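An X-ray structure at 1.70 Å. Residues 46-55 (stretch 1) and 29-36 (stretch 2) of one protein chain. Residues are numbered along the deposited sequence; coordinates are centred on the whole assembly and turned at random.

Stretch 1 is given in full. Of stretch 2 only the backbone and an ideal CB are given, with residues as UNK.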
# COMPACT_ATOMS: atom_id res chain seq x y z
N VAL B 46 -4.77 6.22 -14.17
CA VAL B 46 -3.80 5.14 -14.39
C VAL B 46 -4.52 3.80 -14.47
O VAL B 46 -5.64 3.62 -13.93
CB VAL B 46 -2.74 5.02 -13.22
CG1 VAL B 46 -2.04 6.36 -12.97
CG2 VAL B 46 -3.39 4.56 -11.99
N THR B 47 -3.89 2.85 -15.14
CA THR B 47 -4.49 1.52 -15.22
C THR B 47 -3.38 0.52 -14.88
O THR B 47 -2.22 0.85 -15.00
CB THR B 47 -4.96 1.17 -16.66
OG1 THR B 47 -3.85 1.28 -17.57
CG2 THR B 47 -6.07 2.13 -17.13
N PHE B 48 -3.74 -0.67 -14.37
CA PHE B 48 -2.72 -1.70 -14.22
C PHE B 48 -3.44 -3.04 -14.44
O PHE B 48 -4.63 -3.20 -14.11
CB PHE B 48 -1.91 -1.62 -12.90
CG PHE B 48 -2.67 -2.02 -11.66
CD1 PHE B 48 -2.65 -3.33 -11.21
CD2 PHE B 48 -3.32 -1.03 -10.88
CE1 PHE B 48 -3.27 -3.69 -9.96
CE2 PHE B 48 -3.93 -1.36 -9.65
CZ PHE B 48 -3.91 -2.67 -9.19
N PRO B 49 -2.73 -4.03 -14.99
CA PRO B 49 -3.40 -5.31 -15.23
C PRO B 49 -3.50 -6.31 -14.09
O PRO B 49 -2.62 -6.41 -13.24
CB PRO B 49 -2.60 -5.90 -16.39
CG PRO B 49 -1.17 -5.50 -16.01
CD PRO B 49 -1.37 -4.01 -15.53
N LYS B 50 -4.57 -7.08 -14.11
CA LYS B 50 -4.69 -8.15 -13.13
C LYS B 50 -3.72 -9.24 -13.63
O LYS B 50 -3.70 -9.58 -14.84
CB LYS B 50 -6.12 -8.71 -13.13
CG LYS B 50 -6.27 -9.99 -12.27
CD LYS B 50 -7.74 -10.23 -11.91
CE LYS B 50 -7.94 -11.49 -11.09
NZ LYS B 50 -8.13 -12.70 -11.93
N ARG B 51 -2.90 -9.77 -12.74
CA ARG B 51 -1.97 -10.84 -13.11
C ARG B 51 -1.57 -11.51 -11.79
O ARG B 51 -1.76 -10.92 -10.73
CB ARG B 51 -0.74 -10.29 -13.85
CG ARG B 51 0.01 -9.25 -13.04
CD ARG B 51 1.30 -8.77 -13.76
NE ARG B 51 1.91 -7.69 -12.98
CZ ARG B 51 3.21 -7.55 -12.79
NH1 ARG B 51 4.09 -8.41 -13.34
NH2 ARG B 51 3.63 -6.59 -11.97
N ARG B 52 -1.01 -12.73 -11.83
CA ARG B 52 -0.66 -13.44 -10.59
C ARG B 52 0.07 -12.62 -9.54
O ARG B 52 -0.27 -12.67 -8.35
CB ARG B 52 0.19 -14.69 -10.90
CG ARG B 52 0.35 -15.64 -9.70
CD ARG B 52 1.35 -16.78 -10.01
NE ARG B 52 2.68 -16.23 -10.14
CZ ARG B 52 3.43 -15.86 -9.10
NH1 ARG B 52 2.97 -16.04 -7.86
NH2 ARG B 52 4.59 -15.25 -9.29
N GLU B 53 1.07 -11.86 -10.00
CA GLU B 53 1.93 -11.04 -9.17
C GLU B 53 1.24 -9.98 -8.29
O GLU B 53 1.82 -9.56 -7.27
CB GLU B 53 3.02 -10.35 -10.05
CG GLU B 53 4.06 -11.31 -10.66
CD GLU B 53 3.68 -11.86 -12.05
OE1 GLU B 53 2.51 -11.82 -12.46
OE2 GLU B 53 4.58 -12.35 -12.74
N VAL B 54 0.05 -9.56 -8.67
CA VAL B 54 -0.66 -8.55 -7.85
C VAL B 54 -1.88 -9.11 -7.10
O VAL B 54 -2.73 -8.36 -6.63
CB VAL B 54 -1.11 -7.31 -8.72
CG1 VAL B 54 0.13 -6.56 -9.21
CG2 VAL B 54 -1.94 -7.76 -9.95
N LEU B 55 -1.94 -10.43 -6.94
CA LEU B 55 -3.09 -11.01 -6.24
C LEU B 55 -2.89 -11.17 -4.74
O LEU B 55 -1.75 -11.15 -4.24
CB LEU B 55 -3.42 -12.40 -6.85
CG LEU B 55 -3.63 -12.36 -8.37
CD1 LEU B 55 -4.00 -13.75 -8.89
CD2 LEU B 55 -4.72 -11.33 -8.72
N UNK B 29 6.82 1.16 -8.05
CA UNK B 29 5.60 1.25 -8.86
C UNK B 29 5.55 0.13 -9.91
O UNK B 29 4.47 -0.32 -10.32
CB UNK B 29 5.52 2.62 -9.54
N UNK B 30 6.72 -0.36 -10.32
CA UNK B 30 6.81 -1.44 -11.30
C UNK B 30 6.17 -2.73 -10.79
O UNK B 30 5.78 -3.58 -11.58
CB UNK B 30 8.27 -1.70 -11.66
N UNK B 31 6.04 -2.86 -9.47
CA UNK B 31 5.43 -4.06 -8.89
C UNK B 31 3.99 -4.22 -9.37
O UNK B 31 3.45 -5.33 -9.30
CB UNK B 31 5.47 -4.00 -7.36
N UNK B 32 3.34 -3.13 -9.82
CA UNK B 32 1.98 -3.32 -10.38
C UNK B 32 1.93 -3.11 -11.90
O UNK B 32 0.87 -3.24 -12.49
CB UNK B 32 1.00 -2.36 -9.71
N UNK B 33 3.08 -2.84 -12.53
CA UNK B 33 3.16 -2.65 -14.01
C UNK B 33 2.08 -1.69 -14.50
O UNK B 33 1.27 -2.02 -15.35
CB UNK B 33 3.02 -3.99 -14.74
N UNK B 34 2.08 -0.46 -13.98
CA UNK B 34 1.06 0.52 -14.37
C UNK B 34 1.31 1.28 -15.67
O UNK B 34 2.42 1.23 -16.24
CB UNK B 34 0.91 1.54 -13.24
N UNK B 35 0.27 1.94 -16.16
CA UNK B 35 0.38 2.81 -17.34
C UNK B 35 -0.50 4.01 -17.03
O UNK B 35 -1.47 3.91 -16.24
CB UNK B 35 -0.04 2.11 -18.63
N UNK B 36 -0.17 5.16 -17.59
CA UNK B 36 -1.06 6.31 -17.41
C UNK B 36 -1.97 6.38 -18.64
O UNK B 36 -1.50 6.17 -19.79
CB UNK B 36 -0.27 7.61 -17.22

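Position 29 has helical backbone angles, and no atom of stretch 1 lies within 5.5 Å of its ideal CB. Stretch 1 therefore sets no limit on the side chain. The deposited residue is Phe29. Its O accepts a bond from the backbone N of 32, 3.1 Å away.

Position 30 is also helical, and its CB points away from stretch 1. Many residues would suit, small or polar. It is Ala30. Its backbone does the work here: Ala30 O accepts a hydrogen bond from water 1 (2.8 Å), and the same water accepts one from Arg51 NH2 (3.0 Å).

Position 31 is helical, with CB sideways and nothing of stretch 1 near it. A small or polar residue would fit, but others are not excluded. It is Ser31, chi1 p, with OG bonded to a residue just outside the stretches. Its carbonyl faces stretch 1. Ser31 O lies 3.0 Å from Arg51 NH2, at the edge of the guanidinium and near its plane, and 3.5 Å from Val54 CG1.

Position 32 has CB sideways, 4.1 Å from Phe48 CD1 and 4.3 Å from Val54 CG1. Both neighbours are apolar, so an aliphatic side chain such as Leu, Ile, Val or Met is favoured. It is Ile32, with chi1 p and chi2 t. This carries CD1 over one face of the Phe48 ring, 4.2 Å from the ring centroid. The branch CG2 lies 4.0 Å from Val54 CG1. Ile32 O receives a 2.6 Å bond from water 3, which also donates to Pro49 O (2.8 Å) and accepts from Arg51 NE (2.8 Å).

Position 33 has phi/psi of 48/59, a left-handed conformation. Gly, Asn or Asp would be the usual choices. CB points toward stretch 1, 3.8 Å from Arg51 NH2 and 4.5 Å from Pro49 CD, and an acidic group could also suit the charge. The residue is Ala33. Its CB lies over one face of the guanidinium. Ala33 O is 3.3 Å from Pro49 CD.

Position 34 has phi -82, which proline allows. CB lies 3.7 Å from Thr47 O and 4.2 Å from Phe48 CB; a compact apolar residue would suit. It is Pro34. Its CB is 4.3 Å from Phe48 CB, and its CA makes a CA-H...O contact with Thr47 O at 3.4 Å.

Position 35 is extended and pairs antiparallel with Thr47. The backbone N of 35 donates to Thr47 O (3.0 Å), and Thr47 N donates to the backbone O of 35 (2.9 Å). CB lies on the Thr47 face, 4.0 Å from Thr47 OG1. Thr, Ser, Val or a long polar residue would fit. The deposited Gln35 turns its end away, and NE2 bonds elsewhere in the structure.

Position 36 is extended opposite Val46, with CB on the Val46 face, 4.8 Å from Val46 CG1. An aliphatic or aromatic residue suits. It is Phe36. Val46 CG1 sits over one ring face, 3.8 Å from the Phe36 ring centroid.

Stretch 2 (29-36) FASIAPQF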
# COMPACT_ATOMS: atom_id res chain seq x y z
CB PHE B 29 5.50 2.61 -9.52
CG PHE B 29 5.04 3.70 -8.58
CD1 PHE B 29 3.89 3.53 -7.80
CD2 PHE B 29 5.73 4.91 -8.50
CE1 PHE B 29 3.44 4.57 -6.97
CE2 PHE B 29 5.27 5.93 -7.69
CZ PHE B 29 4.12 5.76 -6.93
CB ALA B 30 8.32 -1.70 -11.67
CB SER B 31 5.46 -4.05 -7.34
OG SER B 31 4.70 -2.97 -6.78
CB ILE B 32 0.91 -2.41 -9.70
CG1 ILE B 32 1.24 -0.92 -9.90
CG2 ILE B 32 0.83 -2.72 -8.19
CD1 ILE B 32 0.05 0.01 -9.46
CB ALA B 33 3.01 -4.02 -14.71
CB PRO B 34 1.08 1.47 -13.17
CG PRO B 34 2.62 1.57 -12.89
CD PRO B 34 3.16 0.17 -13.18
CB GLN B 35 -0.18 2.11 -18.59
CG GLN B 35 0.58 0.86 -19.00
CD GLN B 35 1.97 1.21 -19.54
OE1 GLN B 35 2.21 2.33 -20.00
NE2 GLN B 35 2.88 0.25 -19.49
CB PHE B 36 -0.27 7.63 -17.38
CG PHE B 36 0.20 8.01 -16.01
CD1 PHE B 36 -0.57 8.85 -15.20
CD2 PHE B 36 1.40 7.51 -15.52
CE1 PHE B 36 -0.12 9.18 -13.89
CE2 PHE B 36 1.84 7.83 -14.26
CZ PHE B 36 1.08 8.67 -13.43
O HOH W 1 6.49 -5.98 -12.73
O HOH W 2 4.49 -7.52 -7.96
O HOH W 3 0.02 -5.72 -12.53
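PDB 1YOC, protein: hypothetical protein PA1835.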